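Restriction endonuclease (Mycobacterium sp., PDB 4F0Q) cleaves DNA in a cytosine-methylation-dependent manner, working as a tetramer and probably cutting with a magnesium-dependent nuclease domain. Local coordinates at residues V191-D194 / R199-P202; I224-N229 / L238-E243; A265-S270 / E398-Q403; Q274-A277 / E282-T285; R379-V384 / R449-I454. All coordinates share one frame; numbering follows the deposited sequence.

Interaction 1: V191-D194 / R199-P202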
# COMPACT_ATOMS: atom_id res chain seq x y z
N VAL A 191 -21.66 12.79 14.37
CA VAL A 191 -23.03 13.27 14.27
C VAL A 191 -23.90 12.20 13.64
O VAL A 191 -23.61 11.70 12.55
CB VAL A 191 -23.14 14.58 13.47
CG1 VAL A 191 -24.59 14.98 13.29
CG2 VAL A 191 -22.36 15.69 14.16
N GLN A 192 -24.98 11.83 14.33
CA GLN A 192 -25.86 10.78 13.86
C GLN A 192 -27.24 11.32 13.52
O GLN A 192 -27.59 12.44 13.90
CB GLN A 192 -25.99 9.68 14.93
CG GLN A 192 -24.66 9.15 15.43
CD GLN A 192 -24.83 8.05 16.45
OE1 GLN A 192 -23.92 7.77 17.23
NE2 GLN A 192 -25.99 7.40 16.44
N ARG A 193 -28.02 10.52 12.80
CA ARG A 193 -29.38 10.89 12.43
C ARG A 193 -30.33 9.72 12.68
O ARG A 193 -30.05 8.59 12.30
CB ARG A 193 -29.43 11.30 10.96
CG ARG A 193 -30.80 11.75 10.49
CD ARG A 193 -30.81 12.08 9.01
NE ARG A 193 -32.13 12.54 8.56
CZ ARG A 193 -33.10 11.73 8.16
NH1 ARG A 193 -32.92 10.42 8.14
NH2 ARG A 193 -34.27 12.24 7.77
N ASP A 194 -31.45 10.01 13.33
CA ASP A 194 -32.49 9.01 13.55
C ASP A 194 -33.35 8.93 12.30
O ASP A 194 -34.06 9.88 11.97
CB ASP A 194 -33.34 9.38 14.77
CG ASP A 194 -34.20 8.22 15.26
OD1 ASP A 194 -34.54 7.33 14.46
OD2 ASP A 194 -34.54 8.21 16.46
N ARG A 199 -34.37 13.37 13.32
CA ARG A 199 -33.56 14.26 14.14
C ARG A 199 -32.08 13.91 14.08
O ARG A 199 -31.71 12.74 13.97
CB ARG A 199 -34.05 14.26 15.59
CG ARG A 199 -35.49 14.72 15.76
CD ARG A 199 -35.84 14.90 17.23
NE ARG A 199 -35.06 15.98 17.85
CZ ARG A 199 -35.23 16.39 19.10
NH1 ARG A 199 -36.14 15.83 19.87
NH2 ARG A 199 -34.48 17.38 19.58
N SER A 200 -31.23 14.93 14.15
CA SER A 200 -29.79 14.73 14.15
C SER A 200 -29.20 15.15 15.49
O SER A 200 -29.73 16.05 16.15
CB SER A 200 -29.14 15.52 13.02
OG SER A 200 -29.61 15.07 11.76
N PHE A 201 -28.11 14.50 15.90
CA PHE A 201 -27.55 14.74 17.22
C PHE A 201 -26.09 14.32 17.33
O PHE A 201 -25.67 13.35 16.69
CB PHE A 201 -28.38 14.02 18.29
CG PHE A 201 -28.41 12.52 18.13
CD1 PHE A 201 -29.32 11.92 17.27
CD2 PHE A 201 -27.53 11.72 18.83
CE1 PHE A 201 -29.35 10.55 17.12
CE2 PHE A 201 -27.56 10.34 18.69
CZ PHE A 201 -28.47 9.76 17.83
N PRO A 202 -25.30 15.04 18.14
CA PRO A 202 -23.91 14.66 18.39
C PRO A 202 -23.83 13.39 19.23
O PRO A 202 -24.82 13.02 19.86
CB PRO A 202 -23.36 15.84 19.19
CG PRO A 202 -24.56 16.43 19.85
CD PRO A 202 -25.67 16.27 18.87

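Interaction 2: I224-N229 / L238-E243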
# COMPACT_ATOMS: atom_id res chain seq x y z
N ILE A 224 -11.90 -8.95 38.42
CA ILE A 224 -12.91 -7.97 38.81
C ILE A 224 -13.12 -7.99 40.32
O ILE A 224 -13.32 -6.94 40.93
CB ILE A 224 -14.24 -8.22 38.07
CG1 ILE A 224 -14.02 -8.14 36.56
CG2 ILE A 224 -15.29 -7.21 38.50
CD1 ILE A 224 -13.38 -6.84 36.11
N ASP A 225 -13.08 -9.18 40.91
CA ASP A 225 -13.18 -9.32 42.36
C ASP A 225 -12.11 -8.50 43.05
O ASP A 225 -12.38 -7.79 44.01
CB ASP A 225 -13.04 -10.79 42.78
CG ASP A 225 -14.16 -11.66 42.24
OD1 ASP A 225 -15.14 -11.12 41.70
OD2 ASP A 225 -14.05 -12.90 42.38
N ASP A 226 -10.88 -8.59 42.54
CA ASP A 226 -9.77 -7.82 43.07
C ASP A 226 -9.96 -6.33 42.83
O ASP A 226 -9.71 -5.52 43.72
CB ASP A 226 -8.45 -8.29 42.47
CG ASP A 226 -8.13 -9.73 42.82
OD1 ASP A 226 -8.66 -10.23 43.83
OD2 ASP A 226 -7.35 -10.37 42.07
N ARG A 227 -10.39 -5.97 41.62
CA ARG A 227 -10.65 -4.57 41.31
C ARG A 227 -11.80 -3.99 42.13
O ARG A 227 -11.82 -2.80 42.44
CB ARG A 227 -10.90 -4.37 39.81
CG ARG A 227 -9.65 -4.47 38.96
CD ARG A 227 -9.86 -3.88 37.57
NE ARG A 227 -10.28 -2.48 37.63
CZ ARG A 227 -9.43 -1.46 37.69
NH1 ARG A 227 -8.13 -1.67 37.71
NH2 ARG A 227 -9.90 -0.22 37.75
N ARG A 228 -12.76 -4.84 42.49
CA ARG A 228 -13.88 -4.42 43.33
C ARG A 228 -13.52 -4.53 44.81
O ARG A 228 -14.28 -4.08 45.67
CB ARG A 228 -15.13 -5.26 43.04
CG ARG A 228 -15.74 -5.05 41.67
CD ARG A 228 -16.99 -5.90 41.49
NE ARG A 228 -18.09 -5.43 42.33
CZ ARG A 228 -19.19 -6.14 42.58
NH1 ARG A 228 -19.33 -7.35 42.07
NH2 ARG A 228 -20.14 -5.63 43.36
N ASN A 229 -12.37 -5.12 45.09
CA ASN A 229 -11.92 -5.30 46.47
C ASN A 229 -11.33 -4.02 47.04
O ASN A 229 -10.29 -3.54 46.57
CB ASN A 229 -10.90 -6.44 46.54
CG ASN A 229 -10.81 -7.06 47.93
OD1 ASN A 229 -11.06 -6.39 48.93
ND2 ASN A 229 -10.46 -8.33 47.98
N LEU A 238 -3.89 -7.09 39.74
CA LEU A 238 -3.46 -7.65 38.46
C LEU A 238 -3.03 -9.12 38.56
O LEU A 238 -2.45 -9.66 37.62
CB LEU A 238 -2.30 -6.83 37.88
CG LEU A 238 -2.60 -5.39 37.46
CD1 LEU A 238 -1.32 -4.73 36.96
CD2 LEU A 238 -3.68 -5.35 36.40
N ARG A 239 -3.33 -9.76 39.69
CA ARG A 239 -2.89 -11.13 39.91
C ARG A 239 -3.70 -12.16 39.11
O ARG A 239 -3.21 -13.25 38.81
CB ARG A 239 -2.89 -11.49 41.40
CG ARG A 239 -4.22 -11.26 42.10
CD ARG A 239 -4.08 -11.51 43.59
NE ARG A 239 -5.32 -11.27 44.32
CZ ARG A 239 -5.45 -11.35 45.64
NH1 ARG A 239 -4.40 -11.67 46.38
NH2 ARG A 239 -6.61 -11.11 46.22
N HIS A 240 -4.93 -11.80 38.75
CA HIS A 240 -5.78 -12.68 37.96
C HIS A 240 -6.16 -12.03 36.64
O HIS A 240 -7.12 -12.44 35.98
CB HIS A 240 -7.03 -13.07 38.74
CG HIS A 240 -6.74 -13.73 40.05
ND1 HIS A 240 -6.09 -14.95 40.15
CD2 HIS A 240 -7.01 -13.35 41.33
CE1 HIS A 240 -5.97 -15.28 41.42
NE2 HIS A 240 -6.52 -14.33 42.16
N ALA A 241 -5.41 -11.00 36.25
CA ALA A 241 -5.65 -10.27 35.02
C ALA A 241 -4.89 -10.92 33.86
O ALA A 241 -3.88 -11.57 34.07
CB ALA A 241 -5.25 -8.82 35.18
N PRO A 242 -5.39 -10.74 32.62
CA PRO A 242 -4.69 -11.24 31.44
C PRO A 242 -3.31 -10.62 31.29
O PRO A 242 -3.11 -9.48 31.70
CB PRO A 242 -5.59 -10.79 30.29
CG PRO A 242 -6.94 -10.66 30.89
CD PRO A 242 -6.71 -10.16 32.28
N GLU A 243 -2.37 -11.37 30.72
CA GLU A 243 -1.01 -10.87 30.51
C GLU A 243 -1.00 -9.66 29.58
O GLU A 243 -0.16 -8.77 29.73
CB GLU A 243 -0.12 -11.98 29.94
CG GLU A 243 0.10 -13.16 30.88
CD GLU A 243 1.14 -12.87 31.95
OE1 GLU A 243 1.61 -11.72 32.05
OE2 GLU A 243 1.48 -13.80 32.71
O HOH W 1 -6.67 -9.81 39.66

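Interaction 3: A265-S270 / E398-Q403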
# COMPACT_ATOMS: atom_id res chain seq x y z
N ALA A 265 -9.48 -17.48 11.10
CA ALA A 265 -10.65 -18.01 10.41
C ALA A 265 -10.51 -17.84 8.90
O ALA A 265 -9.68 -17.06 8.43
CB ALA A 265 -11.91 -17.34 10.91
N SER A 266 -11.33 -18.56 8.15
CA SER A 266 -11.34 -18.46 6.70
C SER A 266 -11.75 -17.06 6.26
O SER A 266 -12.76 -16.52 6.72
CB SER A 266 -12.28 -19.50 6.09
OG SER A 266 -12.36 -19.35 4.68
N ALA A 267 -10.95 -16.46 5.38
CA ALA A 267 -11.22 -15.12 4.88
C ALA A 267 -12.12 -15.16 3.65
O ALA A 267 -12.40 -14.14 3.03
CB ALA A 267 -9.92 -14.39 4.57
N VAL A 268 -12.58 -16.36 3.30
CA VAL A 268 -13.47 -16.54 2.17
C VAL A 268 -14.93 -16.41 2.60
O VAL A 268 -15.44 -17.23 3.36
CB VAL A 268 -13.27 -17.91 1.50
CG1 VAL A 268 -14.30 -18.12 0.41
CG2 VAL A 268 -11.86 -18.03 0.95
N GLN A 269 -15.59 -15.37 2.11
CA GLN A 269 -17.00 -15.15 2.43
C GLN A 269 -17.89 -15.73 1.34
O GLN A 269 -17.57 -15.66 0.16
CB GLN A 269 -17.29 -13.65 2.59
CG GLN A 269 -16.48 -12.97 3.68
CD GLN A 269 -16.93 -11.55 3.92
OE1 GLN A 269 -17.96 -11.11 3.41
NE2 GLN A 269 -16.15 -10.81 4.71
N SER A 270 -19.01 -16.31 1.76
CA SER A 270 -19.98 -16.84 0.81
C SER A 270 -20.70 -15.68 0.13
O SER A 270 -20.52 -14.52 0.52
CB SER A 270 -20.99 -17.74 1.52
OG SER A 270 -21.74 -17.01 2.48
N GLU A 398 -7.92 -16.83 -4.99
CA GLU A 398 -6.76 -16.37 -5.74
C GLU A 398 -6.22 -15.05 -5.20
O GLU A 398 -5.03 -14.76 -5.34
CB GLU A 398 -7.10 -16.25 -7.23
CG GLU A 398 -7.43 -17.59 -7.88
CD GLU A 398 -7.90 -17.44 -9.31
OE1 GLU A 398 -8.42 -18.43 -9.87
OE2 GLU A 398 -7.73 -16.35 -9.88
N ILE A 399 -7.09 -14.26 -4.58
CA ILE A 399 -6.66 -13.01 -3.94
C ILE A 399 -5.85 -13.30 -2.67
O ILE A 399 -4.80 -12.71 -2.45
CB ILE A 399 -7.86 -12.11 -3.59
CG1 ILE A 399 -8.48 -11.53 -4.86
CG2 ILE A 399 -7.44 -10.98 -2.66
CD1 ILE A 399 -9.72 -10.70 -4.61
N ILE A 400 -6.35 -14.22 -1.86
CA ILE A 400 -5.68 -14.60 -0.62
C ILE A 400 -4.36 -15.31 -0.87
O ILE A 400 -3.34 -14.98 -0.27
CB ILE A 400 -6.58 -15.51 0.24
CG1 ILE A 400 -7.85 -14.76 0.67
CG2 ILE A 400 -5.83 -16.01 1.47
CD1 ILE A 400 -8.89 -15.65 1.31
N ASP A 401 -4.38 -16.29 -1.78
CA ASP A 401 -3.19 -17.08 -2.07
C ASP A 401 -2.05 -16.26 -2.67
O ASP A 401 -0.93 -16.27 -2.16
CB ASP A 401 -3.54 -18.24 -3.01
CG ASP A 401 -4.46 -19.25 -2.37
OD1 ASP A 401 -5.13 -18.89 -1.38
OD2 ASP A 401 -4.51 -20.40 -2.84
N ASP A 402 -2.35 -15.53 -3.74
CA ASP A 402 -1.34 -14.76 -4.44
C ASP A 402 -1.15 -13.36 -3.85
O ASP A 402 -0.44 -12.53 -4.41
CB ASP A 402 -1.67 -14.66 -5.93
CG ASP A 402 -1.73 -16.03 -6.60
OD1 ASP A 402 -0.68 -16.50 -7.08
OD2 ASP A 402 -2.83 -16.62 -6.64
N GLN A 403 -1.80 -13.12 -2.71
CA GLN A 403 -1.68 -11.86 -1.97
C GLN A 403 -1.99 -10.63 -2.82
O GLN A 403 -1.14 -9.75 -2.98
CB GLN A 403 -0.28 -11.74 -1.35
CG GLN A 403 0.12 -12.91 -0.47
CD GLN A 403 1.51 -12.75 0.12
OE1 GLN A 403 2.04 -11.64 0.20
NE2 GLN A 403 2.11 -13.86 0.53

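Interaction 4: Q274-A277 / E282-T285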
# COMPACT_ATOMS: atom_id res chain seq x y z
N GLN A 274 -21.59 -11.74 1.83
CA GLN A 274 -21.26 -10.47 1.19
C GLN A 274 -22.51 -9.65 0.92
O GLN A 274 -22.45 -8.42 0.80
CB GLN A 274 -20.50 -10.72 -0.11
CG GLN A 274 -19.25 -11.57 0.05
CD GLN A 274 -18.56 -11.84 -1.27
OE1 GLN A 274 -18.24 -10.91 -2.01
NE2 GLN A 274 -18.32 -13.11 -1.56
N GLN A 275 -23.65 -10.33 0.81
CA GLN A 275 -24.93 -9.67 0.60
C GLN A 275 -25.57 -9.36 1.95
O GLN A 275 -25.30 -10.04 2.93
CB GLN A 275 -25.85 -10.56 -0.24
CG GLN A 275 -25.39 -10.76 -1.67
CD GLN A 275 -25.40 -9.48 -2.47
OE1 GLN A 275 -26.46 -8.94 -2.79
NE2 GLN A 275 -24.22 -8.97 -2.80
N PRO A 276 -26.43 -8.32 1.99
CA PRO A 276 -27.13 -7.99 3.24
C PRO A 276 -28.20 -9.02 3.57
O PRO A 276 -28.40 -9.97 2.81
CB PRO A 276 -27.78 -6.64 2.91
CG PRO A 276 -27.94 -6.65 1.43
CD PRO A 276 -26.75 -7.38 0.90
N ALA A 277 -28.89 -8.84 4.70
CA ALA A 277 -29.95 -9.75 5.11
C ALA A 277 -31.09 -9.75 4.10
O ALA A 277 -31.17 -8.87 3.24
CB ALA A 277 -30.45 -9.39 6.49
N GLU A 282 -30.97 -2.54 4.07
CA GLU A 282 -29.81 -2.50 3.20
C GLU A 282 -30.03 -3.34 1.94
O GLU A 282 -29.45 -3.08 0.89
CB GLU A 282 -28.57 -2.98 3.95
CG GLU A 282 -28.28 -2.19 5.22
CD GLU A 282 -27.02 -2.62 5.92
OE1 GLU A 282 -26.44 -3.66 5.53
OE2 GLU A 282 -26.59 -1.93 6.87
N ALA A 283 -30.89 -4.35 2.06
CA ALA A 283 -31.26 -5.18 0.91
C ALA A 283 -32.07 -4.37 -0.09
O ALA A 283 -31.79 -4.38 -1.29
CB ALA A 283 -32.05 -6.39 1.37
N ALA A 284 -33.08 -3.66 0.41
CA ALA A 284 -33.90 -2.79 -0.41
C ALA A 284 -33.06 -1.68 -1.02
O ALA A 284 -33.23 -1.33 -2.19
CB ALA A 284 -35.04 -2.20 0.41
N THR A 285 -32.14 -1.15 -0.22
CA THR A 285 -31.21 -0.13 -0.69
C THR A 285 -30.38 -0.65 -1.86
O THR A 285 -30.24 0.02 -2.88
CB THR A 285 -30.26 0.33 0.43
OG1 THR A 285 -31.02 0.96 1.47
CG2 THR A 285 -29.24 1.32 -0.10

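Interaction 5: R379-V384 / R449-I454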
# COMPACT_ATOMS: atom_id res chain seq x y z
N ARG A 379 3.91 -1.75 -7.60
CA ARG A 379 4.26 -1.65 -6.19
C ARG A 379 3.99 -0.24 -5.69
O ARG A 379 4.33 0.75 -6.35
CB ARG A 379 5.72 -2.04 -5.95
CG ARG A 379 6.71 -1.31 -6.83
CD ARG A 379 8.13 -1.68 -6.47
NE ARG A 379 9.07 -1.23 -7.50
CZ ARG A 379 10.38 -1.43 -7.45
NH1 ARG A 379 10.92 -2.07 -6.42
NH2 ARG A 379 11.15 -0.99 -8.43
N GLY A 380 3.36 -0.14 -4.53
CA GLY A 380 2.96 1.14 -3.98
C GLY A 380 1.57 1.53 -4.44
O GLY A 380 1.08 2.62 -4.13
N TRP A 381 0.93 0.63 -5.18
CA TRP A 381 -0.44 0.84 -5.63
C TRP A 381 -1.37 -0.17 -4.97
O TRP A 381 -0.98 -1.31 -4.71
CB TRP A 381 -0.54 0.69 -7.15
CG TRP A 381 0.08 1.81 -7.93
CD1 TRP A 381 0.90 2.79 -7.45
CD2 TRP A 381 -0.08 2.07 -9.32
NE1 TRP A 381 1.27 3.63 -8.47
CE2 TRP A 381 0.67 3.21 -9.63
CE3 TRP A 381 -0.79 1.43 -10.35
CZ2 TRP A 381 0.74 3.75 -10.91
CZ3 TRP A 381 -0.72 1.96 -11.63
CH2 TRP A 381 0.04 3.11 -11.90
N ILE A 382 -2.60 0.25 -4.69
CA ILE A 382 -3.62 -0.66 -4.21
C ILE A 382 -4.85 -0.56 -5.09
O ILE A 382 -5.01 0.40 -5.83
CB ILE A 382 -4.02 -0.38 -2.75
CG1 ILE A 382 -4.72 0.98 -2.64
CG2 ILE A 382 -2.81 -0.45 -1.83
CD1 ILE A 382 -5.40 1.21 -1.31
N GLY A 383 -5.72 -1.57 -5.02
CA GLY A 383 -6.92 -1.58 -5.83
C GLY A 383 -8.18 -1.58 -4.99
O GLY A 383 -8.12 -1.77 -3.77
N VAL A 384 -9.32 -1.35 -5.63
CA VAL A 384 -10.61 -1.44 -4.96
C VAL A 384 -11.71 -1.80 -5.97
O VAL A 384 -11.84 -1.18 -7.02
CB VAL A 384 -10.97 -0.14 -4.19
CG1 VAL A 384 -10.81 1.08 -5.09
CG2 VAL A 384 -12.37 -0.23 -3.61
N ARG A 449 -2.67 10.14 -16.35
CA ARG A 449 -2.11 8.88 -15.87
C ARG A 449 -2.41 8.75 -14.38
O ARG A 449 -2.49 9.75 -13.67
CB ARG A 449 -0.60 8.85 -16.10
CG ARG A 449 -0.17 8.94 -17.55
CD ARG A 449 1.35 8.94 -17.66
NE ARG A 449 1.81 8.91 -19.04
CZ ARG A 449 3.09 8.91 -19.40
NH1 ARG A 449 4.04 8.93 -18.48
NH2 ARG A 449 3.42 8.88 -20.69
N PRO A 450 -2.58 7.51 -13.89
CA PRO A 450 -2.83 7.26 -12.47
C PRO A 450 -1.74 7.87 -11.59
O PRO A 450 -2.05 8.45 -10.55
CB PRO A 450 -2.79 5.73 -12.38
CG PRO A 450 -3.22 5.27 -13.72
CD PRO A 450 -2.64 6.27 -14.69
N GLU A 451 -0.49 7.74 -12.02
CA GLU A 451 0.65 8.28 -11.29
C GLU A 451 0.47 9.77 -10.96
O GLU A 451 0.82 10.23 -9.87
CB GLU A 451 1.94 8.08 -12.09
CG GLU A 451 2.31 6.62 -12.36
CD GLU A 451 1.54 6.01 -13.51
OE1 GLU A 451 0.66 6.69 -14.08
OE2 GLU A 451 1.81 4.84 -13.86
N GLU A 452 -0.10 10.51 -11.91
CA GLU A 452 -0.32 11.94 -11.76
C GLU A 452 -1.16 12.29 -10.53
O GLU A 452 -1.19 13.44 -10.10
CB GLU A 452 -0.95 12.53 -13.03
CG GLU A 452 -0.10 12.36 -14.28
CD GLU A 452 -0.75 12.93 -15.53
OE1 GLU A 452 -1.23 14.08 -15.48
OE2 GLU A 452 -0.79 12.22 -16.56
N VAL A 453 -1.84 11.29 -9.96
CA VAL A 453 -2.65 11.51 -8.76
C VAL A 453 -1.77 11.93 -7.58
O VAL A 453 -2.27 12.46 -6.59
CB VAL A 453 -3.48 10.26 -8.39
CG1 VAL A 453 -2.65 9.30 -7.55
CG2 VAL A 453 -4.74 10.67 -7.63
N ILE A 454 -0.47 11.70 -7.70
CA ILE A 454 0.47 12.13 -6.67
C ILE A 454 0.53 13.66 -6.61
O ILE A 454 0.75 14.25 -5.55
CB ILE A 454 1.88 11.54 -6.90
CG1 ILE A 454 1.82 10.01 -6.87
CG2 ILE A 454 2.86 12.04 -5.86
CD1 ILE A 454 3.15 9.34 -7.11

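Interaction 1: V191-D194 / R199-P202
Phe-201 places CG between its backbone N and carbonyl carbon (chi1 61°), which turns the ring back over Gln-192 on the partner strand; Gln-192 in turn sets CG beside its own N and then runs extended past the ring. The evidence for a CH-pi contact is direct: Gln-192 CB stands 4.2 Å from the Phe-201 ring centroid and 24° off the ring normal, over the face but displaced toward the rim. Farther out, Gln-192 NE2 comes 3.7 Å from Phe-201 CZ, with the amide plane turned 46° from the ring, an oblique meeting rather than a flat stack. The amide oxygen OE1 is bonded elsewhere, to Asn-203 ND2.

These two residues form the hydrogen-bonded pair of an antiparallel beta hairpin, the turn end of strands 175-193 and 200-210. Gln-192 N reaches Phe-201 O at 2.9 Å, and Phe-201 N returns the bond to Gln-192 O at 2.9 Å. Flanking them, Val-191 with Pro-202 and Arg-193 with Ser-200 are non-hydrogen-bonded pairs. A third bond, Asp-194 N to Arg-199 O at 2.8 Å, carries the pairing into the connecting loop, where Asp-194 OD1 accepts from Glu-196 N.

The sheet face opposite the phenylalanine carries Val-191, Arg-193, Ser-200 and Pro-202. There the aliphatic part of Arg-193 lies beside the serine, CG being 3.7 Å from Ser-200 OG. That hydroxyl is hydrogen-bonded to Thr-145 OG1 of the second subunit, while Arg-193 NH1 continues to Gln-423 OE1.

Interaction 2: I224-N229 / L238-E243
A side-on, two-nitrogen salt bridge between Asp-226 and Arg-239 ties helix 222-227 to the loop that leads into helix 243-251, within the N-terminal domain of the PUA clan, probably the part that recognises modified DNA. Arg-239 NH2 donates to Asp-226 OD1 at 3.3 Å, and Arg-239 NE donates to Asp-226 OD2 at 3.2 Å. Both carboxylate oxygens lie close to the guanidinium plane, so the arginine is used at its edge. The fit is not coplanar, however: the two flat groups are 58° apart, and the donors meet both oxygens from above the carboxylate plane. With CG of Arg-239 between its N and carbonyl carbon (chi1 55°) and the chain extended to NE, the guanidinium group swings back to the helix.

Asp-226 OD2 carries further contacts. The edge of the His-240 ring comes close through CD2, 3.1 Å from OD2, the ring and carboxylate planes being 32° apart. A water completes the link to the loop backbone: it donates to Asp-226 OD2 at 2.6 Å and accepts from His-240 N at 2.8 Å.

Interaction 3: A265-S270 / E398-Q403
Ile-400 CD1 points into the angle between two methyl groups, Ala-267 CB and Val-268 CG2, and the contact depends on how that methyl is aimed. The last bond of the isoleucine, CG1 to CD1, is directed within about 30° of Val-268 CG2, so the valine lies roughly ahead of the methyl, with CG2 3.8 Å from Ile-400 CD1. Ala-267 CB lies about 68° from the same direction and touches the flank of the methyl at 3.6 Å. Between them, Ala-267 CB and Val-268 CG2 are 5.5 Å apart, a spacing into which CD1 fits. Ile-400 reaches them because CG1 lies beside its backbone N and the chain then extends, with chi2 170°, away from the helix.

Segment 265-270 is the loop between strand 263-264 and helix 271-274, and Ile-400 projects from the last turn of helix 393-401, in the PDDEXK-clan nuclease part. The loop is shaped by an ST turn: Val-268 N donates to Ser-266 OG at 3.3 Å, which bends the backbone just where Ala-267 and Val-268 present their methyls. Farther along, Ser-270 occupies the N-cap position of helix 271-274.

The exchange across the two segments is wholly apolar and lies at the surface, with Ile-400 and Ala-267 exposed. Beside it, Gln-269 O is hydrogen-bonded to Gln-396 NE2 of the same helix. Glu-398 faces another way and forms salt bridges with Arg-372 and Arg-376 of the fourth subunit; Asp-402 OD2 also pairs with Arg-376 of that subunit.

Interaction 4: Q274-A277 / E282-T285
Helix 271-274 closes at Gln-274, and two residues on, the ring of Pro-276 is set against Glu-282 and Ala-283 at the start of helix 281-292. Gln-274 and Gln-275 have other partners: Gln-274 OE1 accepts from Phe-391 N, and the side chain of Gln-275 packs on Leu-286.

Pro-276 then does most of the touching. Its CG rests 3.7 Å from Ala-283 CA and 4.1 Å from Ala-283 CB, so this corner of the ring meets backbone and methyl together. Its CB faces the neighbouring residue, 3.9 Å from Glu-282 CB. Glu-282 has CG beside its backbone N (chi1 -57°) and an extended chain; OE1 passes 4.2 Å from Pro-276 CB, and the side chain also touches Ala-415, Ala-416 and Arg-419 of helix 411-425.

Ala-277 contributes its carbonyl rather than its methyl, with O only 3.2 Å from Ala-283 CB. A polar link runs beside this close contact: Ser-280 OG is hydrogen-bonded to both Ala-277 O and Ala-283 N, joining the loop to the first helical turn. The nearest CA atoms, those of Pro-276 and Ala-283, are 5.5 Å apart. The loop between the short helix 271-274 and helix 281-292 thus lays its proline against the first turn of the second helix, a local helix-to-helix connection.

Interaction 5: R379-V384 / R449-I454
Glu-451 OE2 has two kinds of neighbour: it forms a salt bridge with Arg-378 NH1, and it lies at the rim of Trp-381, 3.2 Å from CH2 and 3.3 Å from CZ2. The oxygen is near the indole plane, at the edge of the six-membered ring, and the carboxylate itself is turned 62° from that plane. More of the glutamate follows the same rim: CG also lies in plane at the edge, 3.6 Å from Trp-381 CZ2. The bend at chi2 (80°) folds the carboxylate back toward the tryptophan. Pro-450 adds an apolar touch from an oblique direction, its CB 3.9 Å from Trp-381 CH2.

Trp-381 lies on strand 381-387 of the nuclease sheet, where its side chain packs on Val-351 and Leu-353 of strand 347-357. The opposing piece is a 3-10 turn near the C-terminus. Its backbone bonds include Val-453 N to Pro-450 O at 2.9 Å, and Glu-452 OE2 reaches back to accept from Arg-449 N at 2.8 Å, which links Glu-452 to the residue ahead of Pro-450.

Between the segments the polar component is thus a carboxylate oxygen facing aromatic C-H groups. Such ring edges carry a slight positive charge, so the approach would be electrostatically favourable, while the salt bridge to Arg-378 would offset the carboxylate's charge.

Interactions 1 and 2 lie in the N-terminal PUA-clan domain, their centres 38 Å apart, and share no atoms in contact. Interactions 3 and 4 do touch: Gln-269 O and Gln-274 NE2 are 3.2 Å apart, a probable hydrogen bond, and interaction 4 is nested in the loop that interaction 3 closes. Interaction 5 crosses interaction 3 along the chain, with nearest atoms about 9 Å apart. It is tied to the metal site through the sheet, since Trp-381 packs on strand 347-357, which supplies Gln-355 and Ala-356 to the magnesium ion alongside Asp-334. Interactions 1, 3 and 5 all touch the second subunit, whereas 2 and 4 meet no other chain.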